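PDB 6RJ1: Mgp-operon protein 3 from Mycoplasma pneumoniae, which probably acts as a membrane-anchored surface adhesin that helps the human pathogen attach to host cells, perhaps through recognition of sugars. Local coordinates for residues A[798-803]-A[893-898]; A[563-566]-A[572-575]; A[872-877]-A[883-888]; A[26-31]-A[116-121]. One frame throughout, in Å; residues are numbered along the deposited sequence.

Overall arrangement
From the N terminus, interaction 4 closes first: residues 26-31, the end of a small three-stranded sheet and the start of helix 30-33, pack on strand 114-121 of an eight-stranded sheet. Interaction 2 follows in series, closing the connection between antiparallel strands 549-563 and 575-577, on the opposite side of the chain's centre from interaction 4 and with its centre 53 Å from that contact's. Interaction 1 then joins two different antiparallel sheets through strands 799-805 and 888-896. Nested in the loop it closes, interaction 3 joins two parts of the connection from strand 862-868 to strand 888-896. None cross and none touch; even the nested pair stay about 15 Å apart at their nearest atoms.

Interaction 1 of 4, residues A[798-803]-A[893-898]; sequences NYSAVL and VSRTGI
Val893 begins the contact by sending CG1 to 4.0 Å from CG2 of Val802. The two side chains slide past each other in opposite directions. Val893 CG1 lies anti to the main-chain nitrogen of its residue (chi1 178°), which carries it toward strand 799-805. Val809 and Ala917 also touch Val893, and Trp863 and Tyr865 pack on Val802, so the pair has largely apolar neighbours, with Arg811 also on Val802. Ser894, next along, points away from the facing strand, and its OG bonds weakly to Leu916 O. No hydrogen bond joins the two segments, and their strand axes approach no closer than 9.3 Å, inclined at 131° between chain directions. That spacing belongs to two sheets stacked face on face rather than to paired strands: 799-805 and 888-896 come from separate antiparallel sheets, consistent with neighbouring blades of the beta-propeller to which this adhesin family is related. Arg895 then reaches back along an extended chain (chi2 180°) that brings the guanidinium near Ser800. Its NH2 stands 3.7 Å from Ser800 N and 4.0 Å from Ser800 CB, with the backbone nitrogen close to the guanidinium plane at its edge. This is an approach without a bond; the arginine finds its polar partners elsewhere, NH1 on Tyr856 OH and NH2, weakly, on Gly785 O. Ser800 OG is likewise engaged outside the pair, by Arg811 and Asn813.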
loop_
_atom_site.group_PDB
_atom_site.type_symbol
_atom_site.label_atom_id
_atom_site.label_comp_id
_atom_site.label_asym_id
_atom_site.label_seq_id
_atom_site.Cartn_x
_atom_site.Cartn_y
_atom_site.Cartn_z
ATOM N N ASN A 798 22.124 3.895 17.469
ATOM C CA ASN A 798 21.354 4.136 16.246
ATOM C C ASN A 798 20.455 2.973 15.857
ATOM O O ASN A 798 20.755 1.815 16.146
ATOM C CB ASN A 798 22.271 4.468 15.054
ATOM C CG ASN A 798 23.176 5.670 15.198
ATOM O OD1 ASN A 798 22.851 6.685 15.833
ATOM N ND2 ASN A 798 24.342 5.580 14.577
ATOM N N TYR A 799 19.360 3.293 15.165
ATOM C CA TYR A 799 18.421 2.306 14.661
ATOM C C TYR A 799 17.802 2.744 13.350
ATOM O O TYR A 799 17.584 3.937 13.116
ATOM C CB TYR A 799 17.366 1.894 15.704
ATOM C CG TYR A 799 16.501 3.020 16.223
ATOM C CD1 TYR A 799 15.295 3.341 15.603
ATOM C CD2 TYR A 799 16.853 3.721 17.371
ATOM C CE1 TYR A 799 14.478 4.359 16.092
ATOM C CE2 TYR A 799 16.047 4.743 17.868
ATOM C CZ TYR A 799 14.861 5.058 17.223
ATOM O OH TYR A 799 14.070 6.062 17.713
ATOM N N SER A 800 17.543 1.769 12.486
ATOM C CA SER A 800 16.965 1.991 11.176
ATOM C C SER A 800 15.961 0.914 10.862
ATOM O O SER A 800 15.996 -0.155 11.454
ATOM C CB SER A 800 18.061 1.990 10.114
ATOM O OG SER A 800 18.963 3.064 10.318
ATOM N N ALA A 801 15.071 1.193 9.929
ATOM C CA ALA A 801 14.101 0.223 9.450
ATOM C C ALA A 801 14.345 0.065 7.973
ATOM O O ALA A 801 14.683 1.036 7.291
ATOM C CB ALA A 801 12.689 0.711 9.693
ATOM N N VAL A 802 14.249 -1.162 7.482
ATOM C CA VAL A 802 14.438 -1.381 6.054
ATOM C C VAL A 802 13.221 -2.071 5.473
ATOM O O VAL A 802 12.467 -2.717 6.201
ATOM C CB VAL A 802 15.778 -2.068 5.638
ATOM C CG1 VAL A 802 17.006 -1.299 6.133
ATOM C CG2 VAL A 802 15.824 -3.526 6.064
ATOM N N LEU A 803 13.025 -1.912 4.169
ATOM C CA LEU A 803 11.941 -2.548 3.421
ATOM C C LEU A 803 12.337 -2.716 1.961
ATOM O O LEU A 803 13.177 -1.968 1.438
ATOM C CB LEU A 803 10.591 -1.806 3.560
ATOM C CG LEU A 803 10.458 -0.461 2.862
ATOM C CD1 LEU A 803 9.145 -0.362 2.130
ATOM C CD2 LEU A 803 10.662 0.681 3.827
ATOM N N VAL A 893 20.234 -7.870 3.755
ATOM C CA VAL A 893 20.299 -6.415 3.718
ATOM C C VAL A 893 21.332 -5.933 4.748
ATOM O O VAL A 893 21.266 -6.308 5.915
ATOM C CB VAL A 893 18.920 -5.720 3.817
ATOM C CG1 VAL A 893 19.073 -4.204 3.813
ATOM C CG2 VAL A 893 18.006 -6.152 2.671
ATOM N N SER A 894 22.312 -5.145 4.297
ATOM C CA SER A 894 23.382 -4.628 5.145
ATOM C C SER A 894 23.428 -3.106 5.099
ATOM O O SER A 894 23.006 -2.512 4.115
ATOM C CB SER A 894 24.726 -5.202 4.702
ATOM O OG SER A 894 24.919 -5.106 3.298
ATOM N N ARG A 895 23.956 -2.480 6.157
ATOM C CA ARG A 895 24.103 -1.027 6.236
ATOM C C ARG A 895 25.309 -0.568 5.418
ATOM O O ARG A 895 26.323 -1.268 5.365
ATOM C CB ARG A 895 24.297 -0.590 7.693
ATOM C CG ARG A 895 23.043 -0.581 8.533
ATOM C CD ARG A 895 23.369 -0.138 9.943
ATOM N NE ARG A 895 22.164 0.086 10.747
ATOM C CZ ARG A 895 21.512 -0.863 11.412
ATOM N NH1 ARG A 895 21.926 -2.120 11.366
ATOM N NH2 ARG A 895 20.431 -0.563 12.117
ATOM N N THR A 896 25.206 0.616 4.791
ATOM C CA THR A 896 26.283 1.252 4.014
ATOM C C THR A 896 26.314 2.751 4.322
ATOM O O THR A 896 25.283 3.329 4.674
ATOM C CB THR A 896 26.145 1.006 2.486
ATOM O OG1 THR A 896 24.901 1.511 2.007
ATOM C CG2 THR A 896 26.322 -0.459 2.082
ATOM N N GLY A 897 27.488 3.360 4.183
ATOM C CA GLY A 897 27.694 4.790 4.403
ATOM C C GLY A 897 28.051 5.181 5.823
ATOM O O GLY A 897 28.090 4.330 6.722
ATOM N N ILE A 898 28.313 6.489 6.025
ATOM C CA ILE A 898 28.657 7.092 7.319
ATOM C C ILE A 898 27.406 7.063 8.212
ATOM O O ILE A 898 26.304 7.357 7.741
ATOM C CB ILE A 898 29.224 8.542 7.159
ATOM C CG1 ILE A 898 30.235 8.684 5.963
ATOM C CG2 ILE A 898 29.820 9.091 8.469
ATOM C CD1 ILE A 898 31.537 7.787 5.953
#

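Interaction 2 of 4, residues A[563-566]-A[572-575]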
loop_
_atom_site.group_PDB
_atom_site.type_symbol
_atom_site.label_atom_id
_atom_site.label_comp_id
_atom_site.label_asym_id
_atom_site.label_seq_id
_atom_site.Cartn_x
_atom_site.Cartn_y
_atom_site.Cartn_z
ATOM N N ASP A 563 -17.185 12.568 -10.464
ATOM C CA ASP A 563 -18.438 13.296 -10.676
ATOM C C ASP A 563 -19.659 12.394 -10.606
ATOM O O ASP A 563 -19.765 11.436 -11.370
ATOM C CB ASP A 563 -18.411 14.094 -11.992
ATOM C CG ASP A 563 -19.275 15.344 -12.026
ATOM O OD1 ASP A 563 -20.127 15.513 -11.117
ATOM O OD2 ASP A 563 -19.114 16.146 -12.970
ATOM N N MET A 564 -20.581 12.729 -9.685
ATOM C CA MET A 564 -21.847 12.038 -9.412
ATOM C C MET A 564 -22.968 12.454 -10.378
ATOM O O MET A 564 -24.058 11.886 -10.313
ATOM C CB MET A 564 -22.308 12.364 -7.979
ATOM C CG MET A 564 -21.487 11.726 -6.882
ATOM S SD MET A 564 -21.731 9.951 -6.687
ATOM C CE MET A 564 -23.481 9.865 -6.479
ATOM N N THR A 565 -22.714 13.457 -11.245
ATOM C CA THR A 565 -23.697 14.019 -12.177
ATOM C C THR A 565 -24.422 12.964 -13.042
ATOM O O THR A 565 -23.856 11.928 -13.417
ATOM C CB THR A 565 -23.092 15.147 -13.035
ATOM O OG1 THR A 565 -24.152 15.844 -13.687
ATOM C CG2 THR A 565 -22.061 14.653 -14.065
ATOM N N THR A 566 -25.694 13.263 -13.324
ATOM C CA THR A 566 -26.641 12.493 -14.127
ATOM C C THR A 566 -26.677 13.106 -15.542
ATOM O O THR A 566 -27.191 12.475 -16.476
ATOM C CB THR A 566 -28.000 12.484 -13.382
ATOM O OG1 THR A 566 -27.803 11.824 -12.127
ATOM C CG2 THR A 566 -29.122 11.786 -14.154
ATOM N N THR A 572 -17.230 16.525 -17.263
ATOM C CA THR A 572 -16.610 15.524 -16.404
ATOM C C THR A 572 -17.578 14.398 -15.996
ATOM O O THR A 572 -17.327 13.708 -15.005
ATOM C CB THR A 572 -15.930 16.211 -15.214
ATOM O OG1 THR A 572 -16.865 17.054 -14.547
ATOM C CG2 THR A 572 -14.726 17.025 -15.635
ATOM N N TYR A 573 -18.640 14.169 -16.792
ATOM C CA TYR A 573 -19.613 13.100 -16.550
ATOM C C TYR A 573 -18.959 11.741 -16.729
ATOM O O TYR A 573 -18.256 11.541 -17.721
ATOM C CB TYR A 573 -20.824 13.240 -17.493
ATOM C CG TYR A 573 -21.699 12.007 -17.610
ATOM C CD1 TYR A 573 -22.604 11.669 -16.605
ATOM C CD2 TYR A 573 -21.640 11.192 -18.737
ATOM C CE1 TYR A 573 -23.417 10.541 -16.713
ATOM C CE2 TYR A 573 -22.451 10.061 -18.857
ATOM C CZ TYR A 573 -23.338 9.739 -17.843
ATOM O OH TYR A 573 -24.132 8.622 -17.968
ATOM N N ASN A 574 -19.195 10.813 -15.773
ATOM C CA ASN A 574 -18.684 9.434 -15.765
ATOM C C ASN A 574 -17.146 9.386 -15.693
ATOM O O ASN A 574 -16.533 8.440 -16.197
ATOM C CB ASN A 574 -19.226 8.640 -16.990
ATOM C CG ASN A 574 -19.856 7.291 -16.725
ATOM O OD1 ASN A 574 -19.692 6.673 -15.669
ATOM N ND2 ASN A 574 -20.581 6.791 -17.716
ATOM N N GLN A 575 -16.519 10.394 -15.061
ATOM C CA GLN A 575 -15.066 10.413 -14.954
ATOM C C GLN A 575 -14.559 10.757 -13.547
ATOM O O GLN A 575 -15.256 11.411 -12.762
ATOM C CB GLN A 575 -14.419 11.319 -16.033
ATOM C CG GLN A 575 -14.146 12.762 -15.618
ATOM C CD GLN A 575 -13.100 13.429 -16.473
ATOM O OE1 GLN A 575 -13.324 13.752 -17.643
ATOM N NE2 GLN A 575 -11.940 13.676 -15.900
HETATM O O HOH W 1 -21.155 10.748 -13.557
#
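Asp563 lays its side chain across Thr572 at about a right angle, with OD2 turned to the threonine hydroxyl. The setting is a beta hairpin connection: it leads from strand 549-563 to its antiparallel partner 575-577, and residues Thr572 to Gln575 form a type II beta turn whose own closing bond, Gln575 N to Thr572 O, is weak. Across the base of the connection, Asp563 N donates to Gln575 O at 3.2 Å, with an N-H...O angle of 166° and nearly in line with the carbonyl bond. Alongside it Thr572 OG1 donates to Asp563 OD2 at 2.9 Å, the evidence for the crossing, meeting the oxygen on its anti side and 23° out of the carboxylate plane. The other carboxylate oxygen, OD1, weakly accepts from Thr565 N two residues on, an Asx turn; the two bonds, one of them weak, probably limit the rotation of the group. Farther out, the Thr565 side chain runs athwart that of Tyr573. The tyrosine CB meets Thr565 CG2 at 3.9 Å, while its ring presents its edge to Thr565 O, which lies 3.4 Å from CD1. On one face of that ring rests CB of Asn574, offset toward the rim. A single water completes the junction: it donates to Asp563 O at 2.7 Å and to Thr565 O, and accepts from Asn574 N at 3.0 Å.

Interaction 3 of 4, residues A[872-877]-A[883-888]; sequences KPTYDG and KNRKGY
Lys872 O is gripped by two nitrogens of one arginine: Arg885 NH2 at 2.8 Å and Arg885 NE at 2.9 Å. The guanidinium comes side-on and holds the oxygen in its own plane, but the two bonds differ at the acceptor. NH2 lies nearly in line with the carbonyl bond, whereas NE sits well above the carbonyl plane, 59° out of it. A bend at chi3 (77°) folds the arginine's end back over residues 872-874, where Thr874 CG2 covers one guanidinium face, 4.0 Å from Arg885 CZ and over the centre of the group. The grip is returned by Lys872, whose NZ donates to Asn884 O at 2.8 Å; Asn869 OD1 is its weak second partner, and Asp847 also touches this lysine. These reciprocal bonds draw together two parts of an irregular connection between antiparallel strands 862-868 and 888-896, without any strand pairing between the segments. Pro873 and Thr874 also touch helix 360-365. Across the contact both cationic side chains donate to main-chain carbonyls, so the bonds depend on the path of the backbone rather than on acidic side chains, and carbonyl dipoles probably ease the two positive charges.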
loop_
_atom_site.group_PDB
_atom_site.type_symbol
_atom_site.label_atom_id
_atom_site.label_comp_id
_atom_site.label_asym_id
_atom_site.label_seq_id
_atom_site.Cartn_x
_atom_site.Cartn_y
_atom_site.Cartn_z
ATOM N N LYS A 872 3.173 -18.375 -4.237
ATOM C CA LYS A 872 2.656 -17.958 -5.552
ATOM C C LYS A 872 1.235 -18.510 -5.763
ATOM O O LYS A 872 0.937 -19.577 -5.216
ATOM C CB LYS A 872 3.550 -18.519 -6.676
ATOM C CG LYS A 872 4.809 -17.727 -6.947
ATOM C CD LYS A 872 5.542 -18.270 -8.158
ATOM C CE LYS A 872 6.861 -17.585 -8.394
ATOM N NZ LYS A 872 8.009 -18.457 -8.038
ATOM N N PRO A 873 0.363 -17.875 -6.594
ATOM C CA PRO A 873 -0.976 -18.463 -6.847
ATOM C C PRO A 873 -0.875 -19.786 -7.602
ATOM O O PRO A 873 0.136 -20.022 -8.254
ATOM C CB PRO A 873 -1.683 -17.404 -7.703
ATOM C CG PRO A 873 -0.865 -16.151 -7.546
ATOM C CD PRO A 873 0.534 -16.613 -7.345
ATOM N N THR A 874 -1.892 -20.655 -7.493
ATOM C CA THR A 874 -1.873 -21.974 -8.159
ATOM C C THR A 874 -2.037 -21.879 -9.681
ATOM O O THR A 874 -1.422 -22.662 -10.407
ATOM C CB THR A 874 -2.883 -22.946 -7.536
ATOM O OG1 THR A 874 -4.202 -22.399 -7.620
ATOM C CG2 THR A 874 -2.536 -23.314 -6.097
ATOM N N TYR A 875 -2.861 -20.926 -10.153
ATOM C CA TYR A 875 -3.125 -20.695 -11.574
ATOM C C TYR A 875 -3.008 -19.217 -11.924
ATOM O O TYR A 875 -3.310 -18.359 -11.086
ATOM C CB TYR A 875 -4.507 -21.239 -11.975
ATOM C CG TYR A 875 -4.611 -22.744 -11.895
ATOM C CD1 TYR A 875 -4.944 -23.378 -10.703
ATOM C CD2 TYR A 875 -4.388 -23.537 -13.014
ATOM C CE1 TYR A 875 -5.015 -24.769 -10.617
ATOM C CE2 TYR A 875 -4.476 -24.929 -12.947
ATOM C CZ TYR A 875 -4.788 -25.542 -11.745
ATOM O OH TYR A 875 -4.868 -26.916 -11.673
ATOM N N ASP A 876 -2.560 -18.920 -13.164
ATOM C CA ASP A 876 -2.407 -17.545 -13.657
ATOM C C ASP A 876 -3.752 -16.958 -14.154
ATOM O O ASP A 876 -4.792 -17.623 -14.048
ATOM C CB ASP A 876 -1.304 -17.473 -14.735
ATOM C CG ASP A 876 -1.528 -18.281 -16.007
ATOM O OD1 ASP A 876 -2.698 -18.593 -16.319
ATOM O OD2 ASP A 876 -0.535 -18.574 -16.705
ATOM N N GLY A 877 -3.705 -15.743 -14.712
ATOM C CA GLY A 877 -4.864 -15.043 -15.260
ATOM C C GLY A 877 -5.527 -15.773 -16.414
ATOM O O GLY A 877 -6.741 -15.660 -16.609
ATOM N N LYS A 883 4.176 -21.887 -13.119
ATOM C CA LYS A 883 5.526 -22.430 -13.201
ATOM C C LYS A 883 6.339 -22.008 -11.961
ATOM O O LYS A 883 6.217 -20.876 -11.483
ATOM C CB LYS A 883 6.208 -21.940 -14.497
ATOM C CG LYS A 883 7.458 -22.722 -14.906
ATOM C CD LYS A 883 8.150 -22.087 -16.116
ATOM C CE LYS A 883 9.500 -22.709 -16.399
ATOM N NZ LYS A 883 10.215 -22.011 -17.503
ATOM N N ASN A 884 7.162 -22.940 -11.457
ATOM C CA ASN A 884 8.059 -22.809 -10.305
ATOM C C ASN A 884 7.377 -22.291 -9.030
ATOM O O ASN A 884 7.661 -21.186 -8.562
ATOM C CB ASN A 884 9.323 -21.997 -10.634
ATOM C CG ASN A 884 10.588 -22.832 -10.521
ATOM O OD1 ASN A 884 11.205 -23.209 -11.527
ATOM N ND2 ASN A 884 10.991 -23.163 -9.293
ATOM N N ARG A 885 6.502 -23.133 -8.452
ATOM C CA ARG A 885 5.822 -22.875 -7.180
ATOM C C ARG A 885 6.588 -23.678 -6.112
ATOM O O ARG A 885 6.117 -23.881 -4.988
ATOM C CB ARG A 885 4.351 -23.314 -7.248
ATOM C CG ARG A 885 3.453 -22.401 -8.060
ATOM C CD ARG A 885 1.993 -22.683 -7.780
ATOM N NE ARG A 885 1.570 -22.106 -6.504
ATOM C CZ ARG A 885 1.344 -22.805 -5.398
ATOM N NH1 ARG A 885 1.481 -24.124 -5.399
ATOM N NH2 ARG A 885 0.972 -22.193 -4.284
ATOM N N LYS A 886 7.790 -24.120 -6.497
ATOM C CA LYS A 886 8.720 -24.909 -5.714
ATOM C C LYS A 886 10.009 -24.126 -5.567
ATOM O O LYS A 886 10.511 -23.555 -6.540
ATOM C CB LYS A 886 9.003 -26.233 -6.445
ATOM C CG LYS A 886 9.271 -27.399 -5.521
ATOM C CD LYS A 886 8.604 -28.662 -6.042
ATOM C CE LYS A 886 7.417 -29.077 -5.202
ATOM N NZ LYS A 886 6.334 -28.052 -5.186
ATOM N N GLY A 887 10.540 -24.113 -4.357
ATOM C CA GLY A 887 11.788 -23.420 -4.083
ATOM C C GLY A 887 11.678 -22.277 -3.109
ATOM O O GLY A 887 10.614 -22.016 -2.542
ATOM N N TYR A 888 12.800 -21.590 -2.930
ATOM C CA TYR A 888 12.960 -20.465 -2.023
ATOM C C TYR A 888 14.192 -19.651 -2.426
ATOM O O TYR A 888 15.054 -20.148 -3.145
ATOM C CB TYR A 888 13.109 -20.969 -0.562
ATOM C CG TYR A 888 14.210 -21.995 -0.367
ATOM C CD1 TYR A 888 13.953 -23.356 -0.503
ATOM C CD2 TYR A 888 15.505 -21.605 -0.040
ATOM C CE1 TYR A 888 14.963 -24.304 -0.338
ATOM C CE2 TYR A 888 16.525 -22.542 0.123
ATOM C CZ TYR A 888 16.251 -23.894 -0.018
ATOM O OH TYR A 888 17.271 -24.817 0.137
#

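Interaction 4 of 4, residues A[26-31]-A[116-121]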
loop_
_atom_site.group_PDB
_atom_site.type_symbol
_atom_site.label_atom_id
_atom_site.label_comp_id
_atom_site.label_asym_id
_atom_site.label_seq_id
_atom_site.Cartn_x
_atom_site.Cartn_y
_atom_site.Cartn_z
ATOM N N GLY A 26 5.446 -31.319 18.939
ATOM C CA GLY A 26 4.494 -31.194 17.834
ATOM C C GLY A 26 4.058 -29.787 17.451
ATOM O O GLY A 26 3.346 -29.611 16.455
ATOM N N GLY A 27 4.465 -28.798 18.247
ATOM C CA GLY A 27 4.147 -27.396 18.017
ATOM C C GLY A 27 2.800 -26.969 18.552
ATOM O O GLY A 27 1.972 -27.802 18.936
ATOM N N LEU A 28 2.559 -25.661 18.552
ATOM C CA LEU A 28 1.320 -25.089 19.054
ATOM C C LEU A 28 0.342 -24.775 17.914
ATOM O O LEU A 28 0.657 -23.940 17.066
ATOM C CB LEU A 28 1.663 -23.829 19.887
ATOM C CG LEU A 28 0.536 -22.851 20.245
ATOM C CD1 LEU A 28 -0.141 -23.236 21.541
ATOM C CD2 LEU A 28 1.060 -21.437 20.316
ATOM N N ASP A 29 -0.848 -25.430 17.907
ATOM C CA ASP A 29 -1.899 -25.142 16.929
ATOM C C ASP A 29 -2.679 -23.985 17.514
ATOM O O ASP A 29 -3.568 -24.175 18.349
ATOM C CB ASP A 29 -2.816 -26.345 16.642
ATOM C CG ASP A 29 -3.817 -26.147 15.496
ATOM O OD1 ASP A 29 -4.239 -24.984 15.250
ATOM O OD2 ASP A 29 -4.179 -27.149 14.850
ATOM N N VAL A 30 -2.290 -22.781 17.100
ATOM C CA VAL A 30 -2.800 -21.489 17.539
ATOM C C VAL A 30 -4.347 -21.426 17.517
ATOM O O VAL A 30 -4.947 -20.979 18.499
ATOM C CB VAL A 30 -2.104 -20.382 16.703
ATOM C CG1 VAL A 30 -2.815 -19.046 16.794
ATOM C CG2 VAL A 30 -0.644 -20.232 17.111
ATOM N N VAL A 31 -4.979 -21.931 16.439
ATOM C CA VAL A 31 -6.435 -21.929 16.255
ATOM C C VAL A 31 -7.129 -22.913 17.232
ATOM O O VAL A 31 -8.089 -22.512 17.904
ATOM C CB VAL A 31 -6.814 -22.140 14.762
ATOM C CG1 VAL A 31 -8.313 -22.357 14.572
ATOM C CG2 VAL A 31 -6.345 -20.963 13.921
ATOM N N LEU A 116 -4.450 -13.081 19.616
ATOM C CA LEU A 116 -4.362 -14.095 20.666
ATOM C C LEU A 116 -3.108 -13.902 21.491
ATOM O O LEU A 116 -2.035 -13.667 20.931
ATOM C CB LEU A 116 -4.389 -15.518 20.081
ATOM C CG LEU A 116 -5.334 -15.784 18.916
ATOM C CD1 LEU A 116 -5.039 -17.101 18.298
ATOM C CD2 LEU A 116 -6.777 -15.740 19.344
ATOM N N ILE A 117 -3.245 -14.009 22.818
ATOM C CA ILE A 117 -2.144 -13.867 23.763
ATOM C C ILE A 117 -1.890 -15.225 24.415
ATOM O O ILE A 117 -2.821 -15.871 24.916
ATOM C CB ILE A 117 -2.430 -12.757 24.818
ATOM C CG1 ILE A 117 -2.891 -11.418 24.168
ATOM C CG2 ILE A 117 -1.252 -12.545 25.781
ATOM C CD1 ILE A 117 -1.903 -10.683 23.182
ATOM N N PHE A 118 -0.618 -15.648 24.400
ATOM C CA PHE A 118 -0.163 -16.904 24.977
ATOM C C PHE A 118 0.932 -16.634 25.990
ATOM O O PHE A 118 1.718 -15.703 25.817
ATOM C CB PHE A 118 0.371 -17.837 23.879
ATOM C CG PHE A 118 -0.668 -18.359 22.917
ATOM C CD1 PHE A 118 -0.992 -17.648 21.763
ATOM C CD2 PHE A 118 -1.296 -19.583 23.141
ATOM C CE1 PHE A 118 -1.943 -18.141 20.866
ATOM C CE2 PHE A 118 -2.246 -20.077 22.239
ATOM C CZ PHE A 118 -2.563 -19.354 21.108
ATOM N N LYS A 119 0.980 -17.445 27.045
ATOM C CA LYS A 119 2.003 -17.355 28.086
ATOM C C LYS A 119 2.891 -18.581 27.989
ATOM O O LYS A 119 2.390 -19.665 27.669
ATOM C CB LYS A 119 1.395 -17.198 29.496
ATOM C CG LYS A 119 0.633 -18.387 30.086
ATOM C CD LYS A 119 0.353 -18.164 31.572
ATOM C CE LYS A 119 -0.715 -19.090 32.102
ATOM N NZ LYS A 119 -2.086 -18.710 31.637
ATOM N N ALA A 120 4.190 -18.423 28.261
ATOM C CA ALA A 120 5.126 -19.540 28.205
ATOM C C ALA A 120 4.845 -20.550 29.308
ATOM O O ALA A 120 4.387 -20.177 30.388
ATOM C CB ALA A 120 6.551 -19.038 28.292
ATOM N N ALA A 121 5.043 -21.831 28.999
ATOM C CA ALA A 121 4.841 -22.947 29.916
ATOM C C ALA A 121 6.057 -23.899 29.832
ATOM O O ALA A 121 6.818 -23.796 28.864
ATOM C CB ALA A 121 3.554 -23.673 29.563
#
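Leu28 and Phe118 meet from opposite directions, the leucine CD2 standing 4.1 Å from the centroid of the phenylalanine ring and only 11° off its normal. That is a CH-pi contact over the face; the sister methyl CD1 reaches the rim at CE2, 3.9 Å away. Leu28 gets there with CG anti to the main-chain nitrogen (chi1 165°). The edge of the same ring is turned to the backbone, Val30 O lying near the ring plane at 3.9 Å from CZ. Beside it Val30 and Leu116 complete the close-packed end, with CG1 of the valine next to CD1 of the leucine at a slant. Here Val30, Leu116 and Phe118 are all buried, and apolar carbon carries the contact without a hydrogen bond between the segments. The other side is looser, with Leu28 and Asp29 only partly exposed to solvent. Asp29 points away from strand 114-121 and serves as N-cap of helix 30-33, its OD1 accepting from Arg32 N and, weakly, from Val31 N. The contact therefore joins the edge strand 28-29 of the sheet formed with 6-10 and 13-17, and the helix that follows, to one face of the eight-stranded sheet. Strand 52-59, next to 114-121, extends that face: Leu53 touches Leu28, while Ala55 and Val57 touch Val30, and Ala33 of the helix rests on Phe118.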